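Pentacotripeptide-repeat region of PRORP domain-containing protein (Brachypodium distachyon, PDB 4ME2) probably binds group II intron RNA in the chloroplast, as a pentatricopeptide repeat protein built from helix-turn-helix repeats. Local coordinates at residues S44-T47 / E48-H51; Q54-K57 / R58-A62; A104-V107 / A108-E111; G165-V168 / Y169-T172; M206-V209 / M210-M214. All coordinates share one frame; numbering follows the deposited sequence.

Contact 1. Residues S44-T47 / E48-H51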
loop_
_atom_site.group_PDB
_atom_site.type_symbol
_atom_site.label_atom_id
_atom_site.label_comp_id
_atom_site.label_asym_id
_atom_site.label_seq_id
_atom_site.Cartn_x
_atom_site.Cartn_y
_atom_site.Cartn_z
ATOM N N SER A 44 4.713 20.189 -9.135
ATOM C CA SER A 44 4.398 21.627 -8.898
ATOM C C SER A 44 4.310 21.929 -7.404
ATOM O O SER A 44 3.272 21.715 -6.770
ATOM C CB SER A 44 3.097 22.016 -9.606
ATOM O OG SER A 44 2.040 21.142 -9.247
ATOM N N LEU A 45 5.417 22.413 -6.849
ATOM C CA LEU A 45 5.489 22.767 -5.440
ATOM C C LEU A 45 5.027 24.189 -5.184
ATOM O O LEU A 45 5.627 25.147 -5.673
ATOM C CB LEU A 45 6.918 22.629 -4.929
ATOM C CG LEU A 45 7.377 21.283 -4.395
ATOM C CD1 LEU A 45 8.823 21.431 -3.959
ATOM C CD2 LEU A 45 6.497 20.828 -3.241
ATOM N N SER A 46 3.975 24.330 -4.395
ATOM C CA SER A 46 3.513 25.646 -3.995
ATOM C C SER A 46 4.287 26.153 -2.788
ATOM O O SER A 46 5.023 25.407 -2.141
ATOM C CB SER A 46 2.037 25.588 -3.647
ATOM O OG SER A 46 1.835 24.727 -2.537
ATOM N N THR A 47 4.098 27.429 -2.475
ATOM C CA THR A 47 4.681 28.006 -1.277
ATOM C C THR A 47 4.286 27.220 -0.026
ATOM O O THR A 47 5.139 26.863 0.787
ATOM C CB THR A 47 4.257 29.469 -1.115
ATOM O OG1 THR A 47 4.749 30.221 -2.229
ATOM C CG2 THR A 47 4.811 30.050 0.177
ATOM N N GLU A 48 2.996 26.940 0.123
ATOM C CA GLU A 48 2.537 26.230 1.315
ATOM C C GLU A 48 3.064 24.795 1.396
ATOM O O GLU A 48 3.349 24.310 2.490
ATOM C CB GLU A 48 1.011 26.294 1.495
ATOM C CG GLU A 48 0.192 26.378 0.219
ATOM C CD GLU A 48 0.313 27.726 -0.472
ATOM O OE1 GLU A 48 0.026 28.771 0.150
ATOM O OE2 GLU A 48 0.693 27.737 -1.650
ATOM N N ALA A 49 3.197 24.120 0.253
ATOM C CA ALA A 49 3.760 22.767 0.235
ATOM C C ALA A 49 5.223 22.787 0.668
ATOM O O ALA A 49 5.637 21.992 1.514
ATOM C CB ALA A 49 3.615 22.130 -1.135
ATOM N N ILE A 50 6.001 23.704 0.093
ATOM C CA ILE A 50 7.412 23.847 0.463
ATOM C C ILE A 50 7.577 24.072 1.965
ATOM O O ILE A 50 8.398 23.412 2.616
ATOM C CB ILE A 50 8.108 24.977 -0.327
ATOM C CG1 ILE A 50 8.282 24.555 -1.787
ATOM C CG2 ILE A 50 9.462 25.312 0.290
ATOM C CD1 ILE A 50 8.961 25.585 -2.663
ATOM N N HIS A 51 6.797 25.001 2.515
ATOM C CA HIS A 51 6.833 25.274 3.948
ATOM C C HIS A 51 6.506 24.045 4.752
ATOM O O HIS A 51 7.164 23.765 5.753
ATOM C CB HIS A 51 5.904 26.430 4.319
ATOM C CG HIS A 51 6.480 27.796 4.028
ATOM N ND1 HIS A 51 5.706 28.882 3.823
ATOM C CD2 HIS A 51 7.801 28.227 3.907
ATOM C CE1 HIS A 51 6.489 29.952 3.587
ATOM N NE2 HIS A 51 7.771 29.550 3.637
#
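A chi1 of 63° places Ser-46 OG between the residue's own backbone N and carbonyl carbon, and from there the hydroxyl reaches the amide of Ala-49. This is a serine N-cap on helix 47-59. Ser-46 OG accepts from Ala-49 N at 3.2 Å with an N-H...O angle of 157°, so the side chain serves an amide of the first turn, ahead of the regular i+4 bonds. Ala-49 has no side-chain acceptor to return the bond, so the cap is not a capping box. The same OG is hydrogen-bonded to Asp-84 OD1, which ties the start of this helix to helix 82-94.

One residue before the cap, Leu-45 folds over the first turn as a hydrophobic staple. Its CD1 meets Ile-50 CG1 at 3.8 Å, the two side chains crossing at about a right angle, while Leu-45 CD2 rests on Ala-49 CB. Glu-48 bends back towards the cap: its first torsion, 31°, is off the staggered positions and its chain bends at chi2, curling the carboxylate round so that OE2 comes to 3.2 Å from Ser-46 CB. The partial positive charge of the helix start probably eases the placing of this acid, whose side chain also touches Asp-84.

Regular helical bonding starts here, with Ile-50 N donating to Ser-46 O and His-51 N to Thr-47 O. Beside the second of these bonds Thr-47 and His-51 run side by side in the same direction, and the methyl CG2 of Thr-47 stands 3.8 Å from CE1 of the His-51 imidazole.

Contact 2. Residues Q54-K57 / R58-A62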
loop_
_atom_site.group_PDB
_atom_site.type_symbol
_atom_site.label_atom_id
_atom_site.label_comp_id
_atom_site.label_asym_id
_atom_site.label_seq_id
_atom_site.Cartn_x
_atom_site.Cartn_y
_atom_site.Cartn_z
ATOM N N GLN A 54 9.352 21.521 4.717
ATOM C CA GLN A 54 10.439 21.936 5.597
ATOM C C GLN A 54 10.097 21.750 7.072
ATOM O O GLN A 54 10.938 21.303 7.854
ATOM C CB GLN A 54 10.920 23.350 5.263
ATOM C CG GLN A 54 11.696 23.397 3.949
ATOM C CD GLN A 54 12.835 22.383 3.897
ATOM O OE1 GLN A 54 13.810 22.490 4.639
ATOM N NE2 GLN A 54 12.712 21.392 3.018
ATOM N N ALA A 55 8.857 22.064 7.440
ATOM C CA ALA A 55 8.387 21.875 8.810
ATOM C C ALA A 55 8.425 20.406 9.227
ATOM O O ALA A 55 8.863 20.086 10.330
ATOM C CB ALA A 55 6.987 22.447 8.985
ATOM N N LEU A 56 7.967 19.512 8.352
ATOM C CA LEU A 56 7.955 18.091 8.686
ATOM C C LEU A 56 9.376 17.572 8.911
ATOM O O LEU A 56 9.618 16.800 9.836
ATOM C CB LEU A 56 7.235 17.271 7.610
ATOM C CG LEU A 56 7.120 15.767 7.880
ATOM C CD1 LEU A 56 6.581 15.495 9.272
ATOM C CD2 LEU A 56 6.256 15.084 6.829
ATOM N N LYS A 57 10.305 18.003 8.063
ATOM C CA LYS A 57 11.715 17.648 8.227
ATOM C C LYS A 57 12.275 18.210 9.545
ATOM O O LYS A 57 12.912 17.490 10.315
ATOM C CB LYS A 57 12.525 18.101 7.002
ATOM C CG LYS A 57 12.240 17.272 5.751
ATOM C CD LYS A 57 12.631 17.969 4.450
ATOM C CE LYS A 57 14.122 18.241 4.358
ATOM N NZ LYS A 57 14.479 18.922 3.081
ATOM N N ARG A 58 11.996 19.483 9.816
ATOM C CA ARG A 58 12.439 20.138 11.045
ATOM C C ARG A 58 11.914 19.427 12.294
ATOM O O ARG A 58 12.662 19.189 13.243
ATOM C CB ARG A 58 11.989 21.601 11.032
ATOM C CG ARG A 58 12.428 22.426 12.229
ATOM C CD ARG A 58 11.839 23.832 12.170
ATOM N NE ARG A 58 10.401 23.857 12.454
ATOM C CZ ARG A 58 9.461 24.297 11.618
ATOM N NH1 ARG A 58 9.781 24.778 10.422
ATOM N NH2 ARG A 58 8.187 24.269 11.988
ATOM N N LEU A 59 10.629 19.080 12.280
ATOM C CA LEU A 59 9.980 18.430 13.421
ATOM C C LEU A 59 10.514 17.032 13.712
ATOM O O LEU A 59 10.360 16.521 14.823
ATOM C CB LEU A 59 8.461 18.365 13.214
ATOM C CG LEU A 59 7.710 19.699 13.275
ATOM C CD1 LEU A 59 6.280 19.538 12.777
ATOM C CD2 LEU A 59 7.741 20.266 14.685
ATOM N N THR A 60 11.139 16.409 12.723
ATOM C CA THR A 60 11.576 15.032 12.884
ATOM C C THR A 60 13.082 14.880 12.755
ATOM O O THR A 60 13.571 13.779 12.540
ATOM C CB THR A 60 10.908 14.109 11.851
ATOM O OG1 THR A 60 11.180 14.599 10.528
ATOM C CG2 THR A 60 9.395 14.016 12.095
ATOM N N ALA A 61 13.823 15.979 12.899
ATOM C CA ALA A 61 15.260 15.950 12.644
ATOM C C ALA A 61 15.989 14.985 13.574
ATOM O O ALA A 61 16.994 14.384 13.189
ATOM C CB ALA A 61 15.849 17.348 12.748
ATOM N N ALA A 62 15.455 14.819 14.778
ATOM C CA ALA A 62 16.064 13.951 15.786
ATOM C C ALA A 62 15.400 12.580 15.880
ATOM O O ALA A 62 16.028 11.607 16.303
ATOM C CB ALA A 62 16.037 14.633 17.140
#
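Thr-60 turns its hydroxyl back onto the last turn of helix 47-59, OG1 donating to Leu-56 O at 2.8 Å. This is the tight part of the contact. Thr-60 N makes a weak bond to the same oxygen and a second one, 3.2 Å long, to Lys-57 O, which it meets from above the carbonyl plane: the hydrogen bonding slips from i+4 to i+3 as the helix ends. Thr-60 and Leu-56 are buried here against Ala-72 of helix 66-77 and Leu-100 of helix 98-109. A valine here would probably take from Leu-56 O its short hydroxyl bond and from Arg-64 NE its acceptor on OG1.

The outer side is looser. Arg-58 leaves the helix with CG opposite its backbone N (chi1 -178°) and bends at chi3, which brings one face of the guanidinium over Ala-55. Arg-58 NH1 lies 3.6 Å from Ala-55 CA and Arg-58 NH2 3.7 Å from Ala-55 CB, by packing alone. Arg-64 NH2 also bonds to Lys-57 O. The carbonyls at this C-terminus, short of following helical amides, are thus supplied with donors by a hydroxyl and by an arginine just beyond the helix.

Contact 3. Residues A104-V107 / A108-E111; sequences ALHV and ARAE
Arg-109 NH1 donates to His-106 ND1 over 3.0 Å, with a bent N-H...N angle of 137°. The nitrogen arrives at the edge of the imidazole, close to the ring plane, while the guanidinium plane stands almost perpendicular to the ring, 88° away. The two side chains run side by side in the same direction, and a bend at chi3 of the arginine (50°) carries NH1 back to the ring. ND1 acts as an acceptor here, and the neighbouring positive charge probably disfavours a second proton on this imidazole.

The stem of Arg-109 is seated on the helix itself, CG lying 3.3 Å from Leu-105 O, the carbonyl to which its own backbone N is bonded. Farther out, Arg-109 NE forms a salt bridge with Glu-149 OE1 of helix 133-151, and it also makes a weak hydrogen bond to Tyr-121 OH.

All this happens on the last turn of helix 98-109, one of the helices of the pentatricopeptide helix-turn-helix array. There the bonding tightens to i+3: Ala-110 N donates to Val-107 O at 3.2 Å, from above the carbonyl plane, and Glu-111 N to Ala-108 O at 3.0 Å. A water closes the end, donating to Val-107 O (2.8 Å) and to Glu-111 OE2 (2.7 Å), so both its protons are used. On other flanks Leu-105 packs on Leu-120, Phe-124 and Leu-142, and the small Ala-104 and Ala-108 let Met-89 and Leu-85 of helix 82-94 come close.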
loop_
_atom_site.group_PDB
_atom_site.type_symbol
_atom_site.label_atom_id
_atom_site.label_comp_id
_atom_site.label_asym_id
_atom_site.label_seq_id
_atom_site.Cartn_x
_atom_site.Cartn_y
_atom_site.Cartn_z
ATOM N N ALA A 104 3.037 11.369 5.284
ATOM C CA ALA A 104 2.199 12.276 4.489
ATOM C C ALA A 104 1.042 11.516 3.844
ATOM O O ALA A 104 -0.102 11.993 3.852
ATOM C CB ALA A 104 3.014 13.015 3.439
ATOM N N LEU A 105 1.344 10.339 3.296
ATOM C CA LEU A 105 0.316 9.466 2.720
ATOM C C LEU A 105 -0.796 9.193 3.730
ATOM O O LEU A 105 -1.976 9.291 3.392
ATOM C CB LEU A 105 0.918 8.145 2.208
ATOM C CG LEU A 105 -0.060 7.101 1.633
ATOM C CD1 LEU A 105 -0.849 7.674 0.468
ATOM C CD2 LEU A 105 0.675 5.837 1.218
ATOM N N HIS A 106 -0.431 8.847 4.962
ATOM C CA HIS A 106 -1.436 8.549 5.984
ATOM C C HIS A 106 -2.304 9.731 6.344
ATOM O O HIS A 106 -3.491 9.559 6.657
ATOM C CB HIS A 106 -0.801 7.921 7.213
ATOM C CG HIS A 106 -0.406 6.480 7.015
ATOM N ND1 HIS A 106 -1.281 5.531 6.612
ATOM C CD2 HIS A 106 0.812 5.839 7.200
ATOM C CE1 HIS A 106 -0.648 4.347 6.540
ATOM N NE2 HIS A 106 0.635 4.539 6.905
ATOM N N VAL A 107 -1.740 10.939 6.294
ATOM C CA VAL A 107 -2.549 12.146 6.442
ATOM C C VAL A 107 -3.546 12.207 5.281
ATOM O O VAL A 107 -4.736 12.429 5.502
ATOM C CB VAL A 107 -1.700 13.435 6.498
ATOM C CG1 VAL A 107 -2.597 14.662 6.568
ATOM C CG2 VAL A 107 -0.762 13.421 7.705
ATOM N N ALA A 108 -3.077 11.988 4.053
ATOM C CA ALA A 108 -3.972 12.035 2.886
ATOM C C ALA A 108 -5.109 11.017 3.002
ATOM O O ALA A 108 -6.256 11.303 2.638
ATOM C CB ALA A 108 -3.191 11.817 1.599
ATOM N N ARG A 109 -4.781 9.835 3.520
ATOM C CA ARG A 109 -5.739 8.728 3.583
ATOM C C ARG A 109 -6.967 9.053 4.440
ATOM O O ARG A 109 -8.015 8.438 4.260
ATOM C CB ARG A 109 -5.059 7.452 4.097
ATOM C CG ARG A 109 -4.062 6.810 3.131
ATOM C CD ARG A 109 -3.478 5.509 3.688
ATOM N NE ARG A 109 -4.569 4.655 4.147
ATOM C CZ ARG A 109 -4.904 4.461 5.418
ATOM N NH1 ARG A 109 -4.194 5.002 6.397
ATOM N NH2 ARG A 109 -5.954 3.704 5.713
ATOM N N ALA A 110 -6.835 10.010 5.356
ATOM C CA ALA A 110 -7.933 10.406 6.247
ATOM C C ALA A 110 -8.761 11.577 5.708
ATOM O O ALA A 110 -9.759 11.974 6.328
ATOM C CB ALA A 110 -7.404 10.738 7.630
ATOM N N GLU A 111 -8.347 12.137 4.575
ATOM C CA GLU A 111 -9.033 13.297 4.000
ATOM C C GLU A 111 -10.291 12.908 3.234
ATOM O O GLU A 111 -10.335 11.848 2.607
ATOM C CB GLU A 111 -8.100 14.110 3.094
ATOM C CG GLU A 111 -6.996 14.849 3.837
ATOM C CD GLU A 111 -7.532 15.830 4.869
ATOM O OE1 GLU A 111 -7.780 16.998 4.517
ATOM O OE2 GLU A 111 -7.703 15.439 6.038
HETATM O O HOH W 1 -5.980 13.957 7.512
#

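Contact 4. Residues G165-V168 / Y169-T172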
loop_
_atom_site.group_PDB
_atom_site.type_symbol
_atom_site.label_atom_id
_atom_site.label_comp_id
_atom_site.label_asym_id
_atom_site.label_seq_id
_atom_site.Cartn_x
_atom_site.Cartn_y
_atom_site.Cartn_z
ATOM N N GLY A 165 -15.300 -5.257 -8.110
ATOM C CA GLY A 165 -15.064 -4.231 -9.123
ATOM C C GLY A 165 -13.666 -3.636 -9.123
ATOM O O GLY A 165 -13.411 -2.641 -9.808
ATOM N N GLU A 166 -12.754 -4.244 -8.366
ATOM C CA GLU A 166 -11.384 -3.737 -8.228
ATOM C C GLU A 166 -10.580 -3.784 -9.525
ATOM O O GLU A 166 -10.674 -4.750 -10.283
ATOM C CB GLU A 166 -10.637 -4.520 -7.144
ATOM C CG GLU A 166 -9.322 -3.888 -6.719
ATOM C CD GLU A 166 -9.518 -2.573 -5.985
ATOM O OE1 GLU A 166 -10.594 -2.377 -5.381
ATOM O OE2 GLU A 166 -8.595 -1.734 -6.016
ATOM N N ASP A 167 -9.781 -2.742 -9.763
ATOM C CA ASP A 167 -8.870 -2.705 -10.907
ATOM C C ASP A 167 -7.757 -3.744 -10.730
ATOM O O ASP A 167 -6.757 -3.502 -10.042
ATOM C CB ASP A 167 -8.293 -1.298 -11.109
ATOM C CG ASP A 167 -7.397 -1.194 -12.341
ATOM O OD1 ASP A 167 -6.750 -2.193 -12.718
ATOM O OD2 ASP A 167 -7.331 -0.102 -12.940
ATOM N N VAL A 168 -7.945 -4.895 -11.370
ATOM C CA VAL A 168 -7.034 -6.032 -11.243
ATOM C C VAL A 168 -5.596 -5.679 -11.614
ATOM O O VAL A 168 -4.656 -6.150 -10.973
ATOM C CB VAL A 168 -7.523 -7.245 -12.064
ATOM C CG1 VAL A 168 -6.438 -8.309 -12.175
ATOM C CG2 VAL A 168 -8.784 -7.828 -11.440
ATOM N N TYR A 169 -5.426 -4.848 -12.638
ATOM C CA TYR A 169 -4.088 -4.445 -13.062
ATOM C C TYR A 169 -3.349 -3.713 -11.940
ATOM O O TYR A 169 -2.201 -4.034 -11.631
ATOM C CB TYR A 169 -4.148 -3.579 -14.327
ATOM C CG TYR A 169 -2.822 -2.967 -14.704
ATOM C CD1 TYR A 169 -1.883 -3.686 -15.446
ATOM C CD2 TYR A 169 -2.503 -1.667 -14.317
ATOM C CE1 TYR A 169 -0.663 -3.127 -15.787
ATOM C CE2 TYR A 169 -1.286 -1.101 -14.655
ATOM C CZ TYR A 169 -0.374 -1.832 -15.391
ATOM O OH TYR A 169 0.834 -1.269 -15.726
ATOM N N LYS A 170 -4.015 -2.742 -11.330
ATOM C CA LYS A 170 -3.420 -1.995 -10.229
ATOM C C LYS A 170 -3.239 -2.873 -8.993
ATOM O O LYS A 170 -2.226 -2.769 -8.296
ATOM C CB LYS A 170 -4.263 -0.766 -9.900
ATOM C CG LYS A 170 -4.235 0.292 -10.987
ATOM C CD LYS A 170 -5.205 1.417 -10.677
ATOM C CE LYS A 170 -4.645 2.753 -11.136
ATOM N NZ LYS A 170 -5.606 3.854 -10.847
ATOM N N LEU A 171 -4.208 -3.740 -8.725
ATOM C CA LEU A 171 -4.083 -4.670 -7.603
ATOM C C LEU A 171 -2.883 -5.592 -7.803
ATOM O O LEU A 171 -2.149 -5.893 -6.852
ATOM C CB LEU A 171 -5.362 -5.490 -7.430
ATOM C CG LEU A 171 -5.434 -6.338 -6.157
ATOM C CD1 LEU A 171 -5.604 -5.454 -4.929
ATOM C CD2 LEU A 171 -6.557 -7.359 -6.254
ATOM N N THR A 172 -2.673 -6.031 -9.042
ATOM C CA THR A 172 -1.570 -6.942 -9.345
ATOM C C THR A 172 -0.225 -6.227 -9.205
ATOM O O THR A 172 0.765 -6.829 -8.779
ATOM C CB THR A 172 -1.718 -7.588 -10.743
ATOM O OG1 THR A 172 -2.981 -8.267 -10.820
ATOM C CG2 THR A 172 -0.605 -8.607 -10.986
#
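The carboxylate of Asp-167 has one face covered by Lys-170. The amide N of Lys-170 bonds to OD1 from well above the carboxylate plane, at 3.1 Å with an N-H...O angle of 166°. Over the same face lies the aliphatic stem of the lysine, which crosses the aspartate obliquely with Lys-170 CD 3.5 Å from Asp-167 OD2. Tyr-169 CB stands 3.4 Å from Asp-167 OD1. With chi1 at -177°, Asp-167 swings its CG away from its own amide and towards the first turn. Asp-167 is the N-cap of helix 168-180, and Leu-171 N donating to Asp-167 O starts the regular bonding.

At the next residue, Val-168 O takes two donors from Thr-172: N at 2.8 Å and OG1 at 2.7 Å, arriving from opposite faces of the carbonyl plane. Thr-172 OG1 also lies 3.7 Å from Val-168 CG1. With an alanine in place of Thr-172, Val-168 O is likely to lose the donor on one of its faces, and Val-168 CG1 a neighbour. Glu-166, just ahead of the cap, sends OE1 into a salt bridge with Lys-150.

Lys-170 NZ stops 4.8 Å from Asp-167 OD2 and makes a long, weak ion pair with Asp-117. What the carboxylate does here is therefore mainly capping: its negative charge sits at the positive end of the helix, which would probably stabilise the ionised form.

Contact 5. Residues M206-V209 / M210-M214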
loop_
_atom_site.group_PDB
_atom_site.type_symbol
_atom_site.label_atom_id
_atom_site.label_comp_id
_atom_site.label_asym_id
_atom_site.label_seq_id
_atom_site.Cartn_x
_atom_site.Cartn_y
_atom_site.Cartn_z
ATOM N N MET A 206 -1.680 -13.092 -12.127
ATOM C CA MET A 206 -1.757 -12.949 -10.671
ATOM C C MET A 206 -1.376 -14.250 -9.963
ATOM O O MET A 206 -0.653 -14.232 -8.966
ATOM C CB MET A 206 -3.150 -12.512 -10.232
ATOM C CG MET A 206 -3.364 -12.512 -8.725
ATOM S SD MET A 206 -2.353 -11.313 -7.834
ATOM C CE MET A 206 -3.447 -9.897 -7.825
ATOM N N TYR A 207 -1.872 -15.370 -10.481
ATOM C CA TYR A 207 -1.582 -16.675 -9.886
ATOM C C TYR A 207 -0.094 -17.000 -9.932
ATOM O O TYR A 207 0.477 -17.483 -8.953
ATOM C CB TYR A 207 -2.378 -17.786 -10.576
ATOM C CG TYR A 207 -3.873 -17.649 -10.441
ATOM C CD1 TYR A 207 -4.466 -17.468 -9.197
ATOM C CD2 TYR A 207 -4.699 -17.712 -11.559
ATOM C CE1 TYR A 207 -5.839 -17.343 -9.067
ATOM C CE2 TYR A 207 -6.070 -17.585 -11.441
ATOM C CZ TYR A 207 -6.633 -17.405 -10.196
ATOM O OH TYR A 207 -7.991 -17.281 -10.073
ATOM N N ARG A 208 0.534 -16.740 -11.074
ATOM C CA ARG A 208 1.945 -17.054 -11.238
ATOM C C ARG A 208 2.807 -16.191 -10.322
ATOM O O ARG A 208 3.763 -16.682 -9.727
ATOM C CB ARG A 208 2.379 -16.890 -12.697
ATOM C CG ARG A 208 1.646 -17.800 -13.675
ATOM C CD ARG A 208 2.233 -17.694 -15.072
ATOM N NE ARG A 208 3.689 -17.828 -15.036
ATOM C CZ ARG A 208 4.473 -17.958 -16.102
ATOM N NH1 ARG A 208 3.955 -17.979 -17.327
ATOM N NH2 ARG A 208 5.786 -18.075 -15.941
ATOM N N VAL A 209 2.458 -14.910 -10.216
ATOM C CA VAL A 209 3.167 -13.994 -9.323
ATOM C C VAL A 209 3.161 -14.561 -7.908
ATOM O O VAL A 209 4.207 -14.662 -7.263
ATOM C CB VAL A 209 2.521 -12.589 -9.313
ATOM C CG1 VAL A 209 3.102 -11.729 -8.196
ATOM C CG2 VAL A 209 2.715 -11.902 -10.659
ATOM N N MET A 210 1.970 -14.942 -7.458
ATOM C CA MET A 210 1.754 -15.367 -6.080
ATOM C C MET A 210 2.326 -16.754 -5.790
ATOM O O MET A 210 3.014 -16.941 -4.787
ATOM C CB MET A 210 0.269 -15.283 -5.725
ATOM C CG MET A 210 -0.190 -13.867 -5.402
ATOM S SD MET A 210 0.632 -13.233 -3.924
ATOM C CE MET A 210 0.005 -14.382 -2.701
ATOM N N ALA A 211 2.060 -17.714 -6.670
ATOM C CA ALA A 211 2.542 -19.083 -6.458
ATOM C C ALA A 211 4.065 -19.144 -6.345
ATOM O O ALA A 211 4.602 -19.773 -5.430
ATOM C CB ALA A 211 2.036 -20.015 -7.554
ATOM N N LYS A 212 4.759 -18.477 -7.264
ATOM C CA LYS A 212 6.220 -18.458 -7.267
ATOM C C LYS A 212 6.760 -17.582 -6.132
ATOM O O LYS A 212 7.790 -17.889 -5.528
ATOM C CB LYS A 212 6.747 -17.996 -8.636
ATOM C CG LYS A 212 6.157 -18.768 -9.818
ATOM C CD LYS A 212 6.437 -18.122 -11.175
ATOM C CE LYS A 212 7.732 -18.623 -11.801
ATOM N NZ LYS A 212 7.763 -18.383 -13.273
ATOM N N GLY A 213 6.047 -16.496 -5.840
ATOM C CA GLY A 213 6.436 -15.597 -4.758
ATOM C C GLY A 213 6.366 -16.248 -3.385
ATOM O O GLY A 213 7.319 -16.179 -2.611
ATOM N N MET A 214 5.238 -16.882 -3.086
ATOM C CA MET A 214 5.074 -17.541 -1.788
ATOM C C MET A 214 6.135 -18.617 -1.582
ATOM O O MET A 214 6.736 -18.704 -0.511
ATOM C CB MET A 214 3.670 -18.120 -1.644
ATOM C CG MET A 214 2.560 -17.080 -1.618
ATOM S SD MET A 214 2.700 -15.832 -0.322
ATOM C CE MET A 214 3.475 -14.485 -1.225
#
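Tyr-207 O receives Ala-211 N at 2.8 Å, the shortest bond between 206-209 and 210-214, and Ala-211 CB packs 3.3 Å from the same oxygen. Arg-208 O is similarly crowded, for besides bonding to Lys-212 N it has Lys-212 CG 3.2 Å away. Beyond it, Arg-208 and Lys-212 run side by side on the exposed flank. Arg-208 NH2 and Lys-212 NZ come to 3.3 Å, the lysine nitrogen near the guanidinium plane at its edge; both are donors, so this is an approach of like charges that probably costs some energy.

The bonds are the regular i+4 pattern of helix 204-216, a helix of the pentatricopeptide repeat stack, and its buried flank is lined by methionines. Met-206 and Met-210 lie side by side, SD of the first 4.1 Å from CG of the second. The bends at chi2 and chi3 fold Met-210 against Tyr-191 and Ala-187 of helix 184-197 and Val-226 of helix 220-236. The ring of Tyr-207 meets that of Trp-233 of helix 220-236, their planes about 55° apart. Gly-213 N bonds to Val-209 O at 3.0 Å, and a beta carbon on this glycine would run into that same oxygen.

How the contacts relate
The five contacts follow one another along an all-helical chain, each closing before the next opens. Contacts 1 and 2 mark the start and the end of helix 47-59, their centres about 16 Å apart. Contact 3, at the end of helix 98-109, lies about 18 Å from contact 2, centre to centre. Contact 4 opens helix 168-180, and contact 5, on helix 204-216, is about 41 Å from contact 1 between centres, across the chain's middle. Only contacts 4 and 5 touch other than along the sequence: Thr-172 OG1 packs 3.4 Å from Met-206 CE. The set thus samples two helix starts, two helix ends and one buried helix flank, spread over four helices of the repeat stack.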